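Local coordinates for protein lipolytic enzyme (Clostridium thermocellum, PDB 2VPT) that probably removes acetyl groups from xylan, as the catalytic SGNH-hydrolase domain of a cellulosomal family 3 carbohydrate esterase, at residues E23-T29 with S50-L55; G18-G22 with H178-Y184; T122-Y128 with V156-S162; I91-L97 with P132-Y138. One frame throughout, in Å; residues are numbered along the deposited sequence.

Contact 1: E23-T29 with S50-L55; sequences EMGSYRT and SGPSSL
The guanidinium of Arg28 turns one edge toward Ser50, and NH1 donates to Ser50 O at 3.1 Å. The bond is nearly straight (167° at the hydrogen), with the oxygen close to the guanidinium plane. From the same group Arg28 NH2 reaches Met24 O at 2.9 Å, approaching from above that carbonyl's plane. Ser50 OG donates to this oxygen too, at 2.8 Å but within the carbonyl plane, so two donors from different directions grip Met24 O. A bend at chi3 (-73°) swings the guanidinium back over its own turn, where Gly25 O lies over the centre of one face. Together with the bond from Arg28 NE to Thr16 O, these contacts fix the rotation of the flat group. Ser50 OG has a further hydrogen bond with His60 NE2.

In the fold, the loop between strands 48-49 and 59-62 is thereby held against the turn that leads into helix 28-37, with the side chain of Leu55 about 9 Å from the bound calcium ion. The leucine crosses Arg28 at about a right angle, its CD2 lying 3.8 Å from Arg28 NH1. Pro52, which begins a type I turn ending at Leu55, lies between two side chains. Thr29 OG1 meets its CG and CD, the latter at 3.5 Å, while the extended Glu23 chain runs slantwise past the other part of the ring, bringing OE1 within 3.6 Å of Pro52 CB. Glu23 OE1 bonds to Trp66 NE1 of the second subunit, and one water bridges it to Ser53 N.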
# COMPACT_ATOMS: atom_id res chain seq x y z
N GLU A 23 -5.52 4.84 5.28
CA GLU A 23 -5.69 4.23 3.95
C GLU A 23 -4.45 4.34 3.09
O GLU A 23 -4.52 4.63 1.90
CB GLU A 23 -6.91 4.82 3.23
CG GLU A 23 -8.17 4.66 4.03
CD GLU A 23 -9.45 4.95 3.28
OE1 GLU A 23 -9.43 5.47 2.13
OE2 GLU A 23 -10.51 4.62 3.88
N MSE A 24 -3.31 4.07 3.71
CA MSE A 24 -2.03 4.02 3.00
C MSE A 24 -1.65 5.35 2.36
O MSE A 24 -0.99 5.41 1.32
CB MSE A 24 -1.99 2.87 2.00
CG MSE A 24 -2.47 1.53 2.53
SE MSE A 24 -1.35 0.71 3.90
CE MSE A 24 0.04 0.99 3.02
N GLY A 25 -2.05 6.43 3.03
CA GLY A 25 -1.65 7.78 2.64
C GLY A 25 -0.52 8.36 3.47
O GLY A 25 0.07 9.37 3.07
N SER A 26 -0.19 7.74 4.61
CA SER A 26 0.92 8.21 5.42
C SER A 26 0.75 9.70 5.74
O SER A 26 -0.38 10.18 5.93
CB SER A 26 2.23 7.88 4.67
OG SER A 26 3.40 8.38 5.29
N TYR A 27 1.86 10.42 5.84
CA TYR A 27 1.83 11.85 6.02
C TYR A 27 1.55 12.59 4.72
O TYR A 27 1.42 13.81 4.71
CB TYR A 27 3.17 12.33 6.61
CG TYR A 27 4.37 12.15 5.70
CD1 TYR A 27 4.71 13.12 4.77
CD2 TYR A 27 5.16 11.00 5.76
CE1 TYR A 27 5.77 12.97 3.91
CE2 TYR A 27 6.24 10.83 4.89
CZ TYR A 27 6.54 11.82 3.97
OH TYR A 27 7.61 11.71 3.10
N ARG A 28 1.53 11.85 3.61
CA ARG A 28 1.41 12.47 2.28
C ARG A 28 0.05 13.15 2.08
O ARG A 28 -0.02 14.21 1.47
CB ARG A 28 1.69 11.43 1.18
CG ARG A 28 3.16 10.99 1.19
CD ARG A 28 3.44 9.78 0.33
NE ARG A 28 2.94 8.53 0.88
CZ ARG A 28 1.86 7.86 0.47
NH1 ARG A 28 1.05 8.30 -0.49
NH2 ARG A 28 1.55 6.73 1.08
N THR A 29 -1.00 12.56 2.64
CA THR A 29 -2.36 13.14 2.48
C THR A 29 -2.41 14.56 3.04
O THR A 29 -2.75 15.52 2.34
CB THR A 29 -3.39 12.27 3.20
OG1 THR A 29 -3.25 10.92 2.72
CG2 THR A 29 -4.81 12.76 2.94
N SER A 50 -0.50 4.67 -3.58
CA SER A 50 -1.44 4.32 -2.54
C SER A 50 -1.91 5.56 -1.81
O SER A 50 -1.19 6.56 -1.74
CB SER A 50 -0.83 3.35 -1.53
OG SER A 50 0.21 3.93 -0.76
N GLY A 51 -3.10 5.48 -1.24
CA GLY A 51 -3.64 6.57 -0.48
C GLY A 51 -5.14 6.56 -0.48
O GLY A 51 -5.76 5.84 -1.25
N PRO A 52 -5.75 7.42 0.35
CA PRO A 52 -7.20 7.58 0.33
C PRO A 52 -7.63 8.31 -0.92
O PRO A 52 -6.84 8.97 -1.57
CB PRO A 52 -7.45 8.44 1.56
CG PRO A 52 -6.22 9.27 1.70
CD PRO A 52 -5.09 8.35 1.29
N SER A 53 -8.93 8.22 -1.22
CA SER A 53 -9.49 8.93 -2.37
C SER A 53 -9.21 10.43 -2.34
O SER A 53 -9.07 11.06 -3.39
CB SER A 53 -11.00 8.66 -2.48
OG SER A 53 -11.22 7.44 -3.17
N SER A 54 -9.11 10.99 -1.14
CA SER A 54 -8.92 12.42 -0.95
C SER A 54 -7.56 12.97 -1.37
O SER A 54 -7.42 14.16 -1.61
CB SER A 54 -9.19 12.83 0.49
OG SER A 54 -8.15 12.38 1.36
N LEU A 55 -6.55 12.09 -1.44
CA LEU A 55 -5.21 12.53 -1.81
C LEU A 55 -5.10 12.54 -3.33
O LEU A 55 -5.18 11.49 -3.95
CB LEU A 55 -4.19 11.56 -1.21
CG LEU A 55 -2.72 11.72 -1.64
CD1 LEU A 55 -2.23 13.16 -1.46
CD2 LEU A 55 -1.83 10.71 -0.88
O HOH W 1 -4.39 2.92 -0.78
O HOH W 2 -10.77 7.03 0.54

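Contact 2: G18-G22 with H178-Y184; sequences GMGGG and HLSEIGY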
# COMPACT_ATOMS: atom_id res chain seq x y z
N GLY A 18 2.59 3.98 4.50
CA GLY A 18 1.42 4.38 5.28
C GLY A 18 0.65 3.28 5.98
O GLY A 18 -0.58 3.34 6.10
N MSE A 19 1.34 2.27 6.49
CA MSE A 19 0.66 1.30 7.32
C MSE A 19 0.09 2.00 8.55
O MSE A 19 0.54 3.09 8.94
CB MSE A 19 1.60 0.16 7.73
CG MSE A 19 1.98 -0.72 6.59
SE MSE A 19 2.88 -2.35 7.16
CE MSE A 19 2.60 -3.44 5.62
N GLY A 20 -0.91 1.39 9.17
CA GLY A 20 -1.63 2.01 10.27
C GLY A 20 -2.91 2.63 9.77
O GLY A 20 -3.62 2.06 8.93
N GLY A 21 -3.22 3.81 10.29
CA GLY A 21 -4.42 4.53 9.87
C GLY A 21 -4.17 5.41 8.67
O GLY A 21 -3.03 5.78 8.39
N GLY A 22 -5.24 5.75 7.96
CA GLY A 22 -5.17 6.68 6.85
C GLY A 22 -5.16 6.11 5.44
O GLY A 22 -4.82 6.81 4.51
N HIS A 178 2.21 1.31 14.16
CA HIS A 178 2.16 2.37 13.18
C HIS A 178 1.22 3.47 13.60
O HIS A 178 0.32 3.27 14.42
CB HIS A 178 1.72 1.82 11.82
CG HIS A 178 2.72 0.88 11.22
ND1 HIS A 178 2.56 -0.48 11.25
CD2 HIS A 178 3.90 1.12 10.60
CE1 HIS A 178 3.59 -1.05 10.66
NE2 HIS A 178 4.42 -0.11 10.26
N LEU A 179 1.44 4.64 13.02
CA LEU A 179 0.64 5.82 13.33
C LEU A 179 -0.82 5.68 12.90
O LEU A 179 -1.13 5.03 11.90
CB LEU A 179 1.25 7.06 12.67
CG LEU A 179 2.62 7.50 13.18
CD1 LEU A 179 3.21 8.50 12.20
CD2 LEU A 179 2.56 8.08 14.60
N SER A 180 -1.70 6.33 13.66
CA SER A 180 -3.08 6.56 13.26
C SER A 180 -3.17 7.70 12.26
O SER A 180 -2.18 8.39 11.98
CB SER A 180 -3.88 6.96 14.49
OG SER A 180 -3.38 8.19 14.98
N GLU A 181 -4.37 7.95 11.74
CA GLU A 181 -4.59 9.10 10.88
C GLU A 181 -4.20 10.41 11.59
O GLU A 181 -3.57 11.28 11.00
CB GLU A 181 -6.06 9.13 10.45
CG GLU A 181 -6.39 10.03 9.31
CD GLU A 181 -7.77 9.71 8.75
OE1 GLU A 181 -8.73 9.70 9.54
OE2 GLU A 181 -7.90 9.44 7.53
N ILE A 182 -4.57 10.54 12.86
CA ILE A 182 -4.19 11.70 13.65
C ILE A 182 -2.67 11.80 13.80
O ILE A 182 -2.10 12.87 13.64
CB ILE A 182 -4.89 11.70 15.01
CG1 ILE A 182 -6.32 12.20 14.83
CG2 ILE A 182 -4.16 12.59 16.02
CD1 ILE A 182 -6.43 13.71 14.77
N GLY A 183 -2.01 10.68 14.06
CA GLY A 183 -0.56 10.67 14.18
C GLY A 183 0.11 11.11 12.89
O GLY A 183 1.04 11.89 12.91
N TYR A 184 -0.38 10.61 11.76
CA TYR A 184 0.17 11.03 10.48
C TYR A 184 -0.03 12.51 10.20
O TYR A 184 0.81 13.15 9.58
CB TYR A 184 -0.36 10.18 9.33
CG TYR A 184 0.30 8.83 9.16
CD1 TYR A 184 1.66 8.74 8.93
CD2 TYR A 184 -0.43 7.66 9.16
CE1 TYR A 184 2.29 7.51 8.73
CE2 TYR A 184 0.18 6.43 8.99
CZ TYR A 184 1.54 6.36 8.77
OH TYR A 184 2.17 5.13 8.57
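Met19 CB stands almost exactly over the centre of the His178 ring, 3.6 Å from the centroid and 3° off the ring normal, a CH-pi contact. The two side chains run side by side in the same direction, so the selenium of Met19 also comes near the ring, obliquely, on its way past CE1. The other flat group, Tyr184, carries Leu179 CB over one face, while two backbone oxygens of the facing loop, Met19 O and Gly21 O, lie at its edge.

His178 belongs to the Asp-x-x-His block of the SGNH hydrolases. Its NE2 is hydrogen-bonded to Ser14 OG and its ND1 to Asp175 OD2, an arrangement consistent with a Ser-His-Asp catalytic triad; the ring of Trp174 from the second subunit also meets the imidazole. Met19 thus packs on a face of a ring whose two nitrogens are held by Ser14 and Asp175.

Tyr184 OH donates to Met19 O at 2.6 Å, within the carbonyl plane. With CG anti to its carbonyl carbon (chi1 -80°), the tyrosine sends its ring from the first turn of helix 181-203 under the glycine-rich loop, where Tyr184 OH passes 3.5 Å from Gly18 CA. Ser180 is the N-cap of this helix, its OG accepting from Gly183 N at 3.0 Å, and the hydroxyl is also hydrogen-bonded to Thr170 O. Just ahead of the cap the two backbones close up, and Gly20 CA lies 3.7 Å from His178 CB. Leu179 O receives a nearly straight bond (164°) from Gly21 N at 2.9 Å, and Gly20 CA directs a CA-H...O contact to the same oxygen at 3.5 Å.

Contact 3: T122-Y128 with V156-S162; sequences TLFVADY and VYFVKLS
Asp127 reaches across to Ser162 with both carboxylate oxygens, just beyond the ends of strands 122-126 and 156-159. These strands are parallel neighbours in the central sheet of this SGNH-type alpha/beta fold, linked by a beta-alpha-beta connection that includes helix 142-151. At the base of the aspartate, Asp127 CB lies 3.9 Å from Phe158 CE1, against the ring that folds over from the neighbouring strand. CG stands between the backbone N and the carbonyl carbon (chi1 72°), a torsion that aims the carboxylate across at the 3-10 turn that starts at Leu161. Asp127 OD1 accepts from Ser162 N at 2.9 Å, and Asp127 OD2 receives the hydroxyl proton of Ser162 OG at 2.5 Å. Both donors arrive on syn sides, somewhat out of the carboxylate plane, and so take hold of the two oxygens like a fork. OD2 also lies at the edge of the Phe158 ring.

Behind this grip the strands pair in regular parallel fashion, Val125 bonding through N to Tyr157 O and through O to Val159 N. On one face of the sheet, which helix 181-203 covers, Tyr157 CD2 lies over one face of the Phe124 ring, and Phe124 CD1 is 3.7 Å from Tyr157 CB; the ring planes meet obliquely, at 37°. Phe124 CD1 also touches Val159 CG2. On the other face Val156 CG2 fits between Leu123 and Val125, 3.8 Å from Val125 CG2, beneath helices 104-117 and 142-151. The last rung is a bond from Asp127 N to Val159 O, 3.3 Å long.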
# COMPACT_ATOMS: atom_id res chain seq x y z
N THR A 122 17.78 18.38 -3.44
CA THR A 122 17.65 18.80 -2.07
C THR A 122 17.11 17.62 -1.28
O THR A 122 16.11 17.00 -1.67
CB THR A 122 16.73 20.02 -1.95
OG1 THR A 122 17.36 21.13 -2.61
CG2 THR A 122 16.43 20.39 -0.50
N LEU A 123 17.76 17.31 -0.16
CA LEU A 123 17.45 16.12 0.63
C LEU A 123 17.05 16.48 2.05
O LEU A 123 17.72 17.25 2.73
CB LEU A 123 18.67 15.18 0.65
CG LEU A 123 18.54 13.88 1.45
CD1 LEU A 123 17.48 12.93 0.89
CD2 LEU A 123 19.90 13.15 1.50
N PHE A 124 15.92 15.94 2.48
CA PHE A 124 15.46 16.00 3.86
C PHE A 124 15.54 14.62 4.46
O PHE A 124 15.13 13.65 3.83
CB PHE A 124 14.02 16.52 3.92
CG PHE A 124 13.89 17.96 3.52
CD1 PHE A 124 14.08 18.95 4.44
CD2 PHE A 124 13.63 18.32 2.21
CE1 PHE A 124 13.98 20.28 4.10
CE2 PHE A 124 13.53 19.66 1.85
CZ PHE A 124 13.70 20.63 2.81
N VAL A 125 16.08 14.54 5.67
CA VAL A 125 16.25 13.28 6.39
C VAL A 125 15.53 13.39 7.72
O VAL A 125 15.83 14.29 8.51
CB VAL A 125 17.74 12.96 6.62
CG1 VAL A 125 17.88 11.66 7.43
CG2 VAL A 125 18.47 12.85 5.27
N ALA A 126 14.59 12.47 7.97
CA ALA A 126 13.78 12.45 9.18
C ALA A 126 14.22 11.42 10.21
O ALA A 126 14.71 10.34 9.85
CB ALA A 126 12.33 12.19 8.82
N ASP A 127 14.03 11.75 11.48
CA ASP A 127 13.99 10.73 12.53
C ASP A 127 12.55 10.24 12.76
O ASP A 127 11.65 10.59 11.98
CB ASP A 127 14.73 11.18 13.80
CG ASP A 127 14.02 12.24 14.59
OD1 ASP A 127 12.97 12.75 14.15
OD2 ASP A 127 14.53 12.57 15.70
N TYR A 128 12.33 9.40 13.77
CA TYR A 128 11.04 8.76 14.01
C TYR A 128 10.31 9.34 15.21
O TYR A 128 10.92 9.82 16.17
CB TYR A 128 11.22 7.25 14.21
CG TYR A 128 11.58 6.50 12.96
CD1 TYR A 128 10.64 5.73 12.31
CD2 TYR A 128 12.87 6.54 12.42
CE1 TYR A 128 10.96 5.03 11.15
CE2 TYR A 128 13.19 5.85 11.27
CZ TYR A 128 12.22 5.11 10.63
OH TYR A 128 12.55 4.40 9.48
N VAL A 156 21.38 19.10 2.58
CA VAL A 156 20.68 18.09 3.38
C VAL A 156 20.23 18.72 4.69
O VAL A 156 20.98 19.47 5.33
CB VAL A 156 21.54 16.82 3.60
CG1 VAL A 156 22.85 17.15 4.35
CG2 VAL A 156 20.75 15.73 4.33
N TYR A 157 18.99 18.42 5.09
CA TYR A 157 18.34 19.09 6.20
C TYR A 157 17.62 18.06 7.05
O TYR A 157 17.03 17.12 6.52
CB TYR A 157 17.32 20.12 5.66
CG TYR A 157 17.97 21.09 4.71
CD1 TYR A 157 18.64 22.21 5.19
CD2 TYR A 157 17.97 20.87 3.34
CE1 TYR A 157 19.27 23.10 4.33
CE2 TYR A 157 18.59 21.76 2.45
CZ TYR A 157 19.25 22.86 2.96
OH TYR A 157 19.88 23.75 2.10
N PHE A 158 17.68 18.24 8.36
CA PHE A 158 17.08 17.34 9.33
C PHE A 158 15.64 17.72 9.60
O PHE A 158 15.31 18.88 9.80
CB PHE A 158 17.91 17.38 10.63
CG PHE A 158 17.37 16.52 11.75
CD1 PHE A 158 17.13 15.17 11.57
CD2 PHE A 158 17.14 17.07 12.99
CE1 PHE A 158 16.65 14.41 12.62
CE2 PHE A 158 16.67 16.31 14.03
CZ PHE A 158 16.41 14.97 13.84
N VAL A 159 14.77 16.72 9.62
CA VAL A 159 13.37 16.89 9.97
C VAL A 159 13.12 16.13 11.26
O VAL A 159 13.14 14.89 11.30
CB VAL A 159 12.45 16.38 8.84
CG1 VAL A 159 10.98 16.51 9.25
CG2 VAL A 159 12.76 17.14 7.53
N LYS A 160 12.92 16.87 12.34
CA LYS A 160 12.81 16.28 13.66
C LYS A 160 11.39 15.80 13.96
O LYS A 160 10.68 16.37 14.78
CB LYS A 160 13.27 17.28 14.73
CG LYS A 160 13.49 16.66 16.10
CD LYS A 160 14.05 17.64 17.10
CE LYS A 160 13.85 17.20 18.52
NZ LYS A 160 14.70 17.99 19.46
N LEU A 161 10.98 14.72 13.30
CA LEU A 161 9.68 14.12 13.59
C LEU A 161 9.53 13.70 15.04
O LEU A 161 8.41 13.62 15.57
CB LEU A 161 9.40 12.94 12.65
CG LEU A 161 9.40 13.27 11.15
CD1 LEU A 161 9.07 12.04 10.33
CD2 LEU A 161 8.42 14.41 10.83
N SER A 162 10.65 13.42 15.71
CA SER A 162 10.61 13.05 17.12
C SER A 162 10.14 14.16 18.07
O SER A 162 9.87 13.87 19.23
CB SER A 162 11.98 12.55 17.59
OG SER A 162 12.97 13.55 17.45

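Contact 4: I91-L97 with P132-Y138; sequences IGGNDLL and PEAIKQY
The Gly-x-Asn-Asp block of the SGNH hydrolases, here Gly92 to Asp95, begins a short helix just after strand 86-90, and Tyr138 is fastened to its start. Tyr138 OH donates to Ile91 O at 2.8 Å, the hydroxyl tilted 19° from the carbonyl plane and the oxygen lying in the plane of the ring, at its edge. The next peptide turns over the ring instead: Gly92 O lies 3.9 Å above one face, offset toward the rim, and Gly92 CA approaches Tyr138 OH at 3.5 Å. With CG anti to the backbone N (chi1 177°), the tyrosine stretches from helix 136-139 across to the glycines. Ile68 of helix 68-82 and Leu107 of helix 104-117 also touch it.

Gly92 is the N-cap of helix 93-99, and the second segment packs along one flank of that helix. Ile135 sends CD1 onto the bare backbone of Gly93, 3.6 Å from its CA. One turn on, Leu96 points a single methyl, CD2, toward residues 134-138, where it touches Ala134 O at 3.4 Å and, less closely, Ile135 and the CB of Tyr138. Leu97 CD1 reaches Pro132 CG, at the far corner of the proline ring, at 4.0 Å; a cis peptide bond precedes the proline. Asp95 bonds to Asn103 ND2 and to Ile68 N at the start of helix 68-82. Gly93 N is hydrogen-bonded to Tyr128 OH.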
# COMPACT_ATOMS: atom_id res chain seq x y z
N ILE A 91 14.03 6.60 6.96
CA ILE A 91 14.47 5.21 6.86
C ILE A 91 15.41 4.83 8.00
O ILE A 91 16.05 5.68 8.61
CB ILE A 91 15.16 5.02 5.49
CG1 ILE A 91 15.21 3.55 5.04
CG2 ILE A 91 16.53 5.67 5.46
CD1 ILE A 91 13.86 2.93 4.72
N GLY A 92 15.44 3.53 8.29
CA GLY A 92 16.41 2.95 9.24
C GLY A 92 15.80 2.30 10.45
O GLY A 92 16.48 1.57 11.17
N GLY A 93 14.51 2.51 10.68
CA GLY A 93 13.85 1.88 11.79
C GLY A 93 13.88 0.36 11.67
O GLY A 93 14.01 -0.34 12.67
N ASN A 94 13.74 -0.14 10.45
CA ASN A 94 13.74 -1.58 10.26
C ASN A 94 15.14 -2.16 10.44
O ASN A 94 15.28 -3.30 10.89
CB ASN A 94 13.15 -2.00 8.92
CG ASN A 94 11.66 -1.79 8.85
OD1 ASN A 94 11.14 -1.27 7.85
ND2 ASN A 94 10.97 -2.15 9.90
N ASP A 95 16.18 -1.41 10.08
CA ASP A 95 17.56 -1.88 10.37
C ASP A 95 17.69 -2.19 11.86
O ASP A 95 18.22 -3.24 12.23
CB ASP A 95 18.60 -0.86 9.96
CG ASP A 95 18.55 -0.56 8.48
OD1 ASP A 95 19.50 -0.91 7.75
OD2 ASP A 95 17.53 0.04 8.03
N LEU A 96 17.17 -1.31 12.71
CA LEU A 96 17.22 -1.54 14.15
C LEU A 96 16.30 -2.67 14.58
O LEU A 96 16.75 -3.64 15.20
CB LEU A 96 16.89 -0.25 14.92
CG LEU A 96 16.83 -0.41 16.44
CD1 LEU A 96 18.21 -0.80 17.02
CD2 LEU A 96 16.33 0.86 17.10
N LEU A 97 15.03 -2.57 14.23
CA LEU A 97 14.00 -3.43 14.80
C LEU A 97 13.98 -4.82 14.15
O LEU A 97 13.67 -5.80 14.83
CB LEU A 97 12.63 -2.75 14.72
CG LEU A 97 12.53 -1.43 15.49
CD1 LEU A 97 11.22 -0.72 15.14
CD2 LEU A 97 12.65 -1.62 16.99
N PRO A 132 8.27 2.23 18.76
CA PRO A 132 8.50 1.80 20.13
C PRO A 132 9.65 2.59 20.76
O PRO A 132 10.45 3.19 20.05
CB PRO A 132 8.88 0.32 19.98
CG PRO A 132 9.40 0.20 18.62
CD PRO A 132 8.61 1.17 17.80
N GLU A 133 9.72 2.57 22.09
CA GLU A 133 10.75 3.28 22.85
C GLU A 133 12.16 3.04 22.28
O GLU A 133 12.97 3.96 22.22
CB GLU A 133 10.68 2.87 24.33
CG GLU A 133 11.84 3.31 25.23
CD GLU A 133 11.66 4.70 25.84
OE1 GLU A 133 10.78 5.46 25.38
OE2 GLU A 133 12.43 5.03 26.77
N ALA A 134 12.42 1.81 21.83
CA ALA A 134 13.72 1.42 21.31
C ALA A 134 14.21 2.30 20.15
O ALA A 134 15.40 2.45 19.96
CB ALA A 134 13.69 -0.04 20.86
N ILE A 135 13.28 2.88 19.39
CA ILE A 135 13.68 3.67 18.23
C ILE A 135 14.47 4.93 18.62
O ILE A 135 15.24 5.46 17.82
CB ILE A 135 12.45 4.04 17.36
CG1 ILE A 135 12.87 4.38 15.94
CG2 ILE A 135 11.70 5.26 17.93
CD1 ILE A 135 13.44 3.26 15.14
N LYS A 136 14.31 5.39 19.86
CA LYS A 136 15.02 6.59 20.32
C LYS A 136 16.54 6.43 20.20
O LYS A 136 17.26 7.40 19.97
CB LYS A 136 14.64 6.91 21.77
CG LYS A 136 13.17 7.30 21.98
CD LYS A 136 12.92 7.66 23.44
CE LYS A 136 11.47 7.99 23.70
NZ LYS A 136 11.20 8.19 25.16
N GLN A 137 17.03 5.20 20.32
CA GLN A 137 18.46 4.95 20.20
C GLN A 137 18.98 5.29 18.80
O GLN A 137 20.09 5.80 18.63
CB GLN A 137 18.77 3.49 20.51
CG GLN A 137 20.23 3.24 20.82
CD GLN A 137 20.56 1.78 21.12
OE1 GLN A 137 19.78 0.87 20.85
NE2 GLN A 137 21.74 1.58 21.67
N TYR A 138 18.16 4.99 17.79
CA TYR A 138 18.49 5.34 16.41
C TYR A 138 18.26 6.83 16.15
O TYR A 138 19.09 7.49 15.54
CB TYR A 138 17.66 4.49 15.44
CG TYR A 138 17.85 4.82 13.99
CD1 TYR A 138 19.11 4.85 13.43
CD2 TYR A 138 16.77 5.09 13.17
CE1 TYR A 138 19.30 5.15 12.11
CE2 TYR A 138 16.95 5.40 11.85
CZ TYR A 138 18.21 5.43 11.31
OH TYR A 138 18.43 5.74 9.99

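From the N terminus, the chain leaves helix 14-17 into residues 18-22, the first half of contact 2, whose loop closes only at 178-184. The other three contacts are nested inside it. Contact 1 closes first, joining 23-29 to the loop at 50-55 before either remaining contact opens; it touches contact 2, and both reach the second subunit. Contact 4 opens at 91-97 and contact 3 at 122-128; 132-138 then closes the former and 156-162 the latter, so these two cross. They meet at Tyr128, beside the start of helix 93-99. Contact 3 joins strands of the central sheet, while contact 4 ties short helices beyond its strand ends.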